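Local coordinates for LPS-assembly lipoprotein LptE (PDB 5TSE) that probably works with LptD to assemble lipopolysaccharide at the surface of the outer membrane, and probably binds the lipopolysaccharide, at residues Lys14-Glu19 with Val33-Asn38. Residues are numbered along the deposited sequence; the frame is centred on the assembly and turned at random.
Sequences KKLSLE and VYLTAN
Leu35 of the helix reaches across to Leu16 and Leu18 of the strand, the apolar meeting of a beta-alpha-beta unit in which strand 15-19, helix 25-37 and strand 41-42 follow in order and the two strands run parallel as sheet neighbours. Backbones stay well apart, with 9.0 Å between the CA atoms of Leu16 and Leu35, and no hydrogen bond links the two segments.

From the helix, Leu35 CB heads toward the strand but still lies 5.9 Å from Leu16 CD1. A chi1 of -76° sets CG trans to the carbonyl carbon; CG, 5.2 Å from both Leu16 CD1 and Leu18 CD2, makes no close contact, but its forked methyls reach the strand. One branch, CD1, meets Leu18 CD2 at 3.7 Å where the two side chains pass alongside one another, running in opposite senses. The other branch, CD2, approaches Leu16 CD1 more loosely, at 4.4 Å. Leu16 and Leu18 can both serve because they point to the helix side of the strand, whereas Ser17 between them points away.

Neighbours continue the apolar packing: Val40, in the loop before strand 41-42, touches both Leu16 and Leu35, while Leu18 also rests on Leu51 of strand 49-64. Backbone hydrogen bonds of Leu16 with Gln41, and with Ser43 just after strand 41-42, join the two parallel strands. The strand methyls that receive the fork, Leu16 CD1 and Leu18 CD2, stand 5.3 Å apart.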
# COMPACT_ATOMS: atom_id res chain seq x y z
N LYS A 14 10.53 -9.38 11.92
CA LYS A 14 11.86 -9.31 11.33
C LYS A 14 11.94 -9.83 9.91
O LYS A 14 12.53 -9.19 9.05
CB LYS A 14 12.90 -10.10 12.16
CG LYS A 14 13.16 -9.63 13.59
CD LYS A 14 12.09 -10.06 14.57
CE LYS A 14 12.54 -9.83 16.01
NZ LYS A 14 11.54 -10.36 16.98
N LYS A 15 11.36 -11.00 9.68
CA LYS A 15 11.42 -11.63 8.36
C LYS A 15 10.05 -11.71 7.70
O LYS A 15 9.08 -12.14 8.31
CB LYS A 15 12.00 -13.04 8.48
CG LYS A 15 13.41 -13.09 9.02
CD LYS A 15 13.89 -14.53 9.07
CE LYS A 15 15.29 -14.65 9.64
NZ LYS A 15 15.75 -16.07 9.67
N LEU A 16 10.01 -11.29 6.43
CA LEU A 16 8.77 -11.29 5.65
C LEU A 16 8.89 -11.77 4.22
O LEU A 16 9.96 -11.79 3.62
CB LEU A 16 8.15 -9.89 5.61
CG LEU A 16 7.40 -9.37 6.83
CD1 LEU A 16 6.78 -8.02 6.51
CD2 LEU A 16 6.32 -10.35 7.23
N SER A 17 7.72 -12.16 3.72
CA SER A 17 7.52 -12.59 2.36
C SER A 17 6.27 -11.80 1.95
O SER A 17 5.46 -11.44 2.82
CB SER A 17 7.25 -14.07 2.32
OG SER A 17 7.30 -14.53 0.99
N LEU A 18 6.12 -11.52 0.66
CA LEU A 18 4.98 -10.73 0.19
C LEU A 18 4.05 -11.55 -0.69
O LEU A 18 4.49 -12.19 -1.65
CB LEU A 18 5.45 -9.54 -0.65
CG LEU A 18 6.53 -8.61 -0.08
CD1 LEU A 18 6.89 -7.57 -1.11
CD2 LEU A 18 6.07 -7.97 1.21
N GLU A 19 2.76 -11.53 -0.35
CA GLU A 19 1.76 -12.17 -1.15
C GLU A 19 0.89 -11.01 -1.60
O GLU A 19 0.22 -10.38 -0.78
CB GLU A 19 0.94 -13.18 -0.37
CG GLU A 19 -0.04 -13.89 -1.30
CD GLU A 19 -1.02 -14.77 -0.58
OE1 GLU A 19 -0.83 -15.02 0.62
OE2 GLU A 19 -1.99 -15.21 -1.23
N VAL A 33 11.78 -1.77 -1.24
CA VAL A 33 12.78 -0.74 -0.88
C VAL A 33 12.54 -0.22 0.54
O VAL A 33 13.47 -0.18 1.34
CB VAL A 33 12.88 0.43 -1.90
CG1 VAL A 33 13.21 -0.10 -3.30
CG2 VAL A 33 11.61 1.27 -1.96
N TYR A 34 11.29 0.12 0.85
CA TYR A 34 10.93 0.66 2.16
C TYR A 34 11.00 -0.37 3.30
O TYR A 34 11.46 -0.05 4.39
CB TYR A 34 9.57 1.38 2.12
CG TYR A 34 9.55 2.53 1.14
CD1 TYR A 34 10.50 3.54 1.20
CD2 TYR A 34 8.55 2.65 0.18
CE1 TYR A 34 10.50 4.61 0.32
CE2 TYR A 34 8.54 3.72 -0.71
CZ TYR A 34 9.52 4.70 -0.63
OH TYR A 34 9.53 5.78 -1.49
N LEU A 35 10.53 -1.59 3.06
CA LEU A 35 10.61 -2.64 4.09
C LEU A 35 12.06 -2.90 4.47
O LEU A 35 12.39 -2.90 5.66
CB LEU A 35 9.95 -3.95 3.63
CG LEU A 35 8.41 -3.99 3.65
CD1 LEU A 35 7.90 -5.20 2.91
CD2 LEU A 35 7.88 -3.97 5.08
N THR A 36 12.92 -3.10 3.47
CA THR A 36 14.35 -3.37 3.71
C THR A 36 15.01 -2.19 4.44
O THR A 36 15.77 -2.38 5.39
CB THR A 36 15.12 -3.74 2.41
OG1 THR A 36 14.81 -2.80 1.38
CG2 THR A 36 14.70 -5.11 1.94
N ALA A 37 14.65 -0.97 4.04
CA ALA A 37 15.16 0.24 4.68
C ALA A 37 14.86 0.25 6.20
O ALA A 37 15.70 0.68 6.99
CB ALA A 37 14.57 1.47 4.00
N ASN A 38 13.68 -0.23 6.60
CA ASN A 38 13.30 -0.31 8.02
C ASN A 38 13.94 -1.49 8.76
O ASN A 38 13.63 -1.74 9.93
CB ASN A 38 11.77 -0.36 8.17
CG ASN A 38 11.13 1.00 8.09
OD1 ASN A 38 10.56 1.37 7.06
ND2 ASN A 38 11.26 1.78 9.15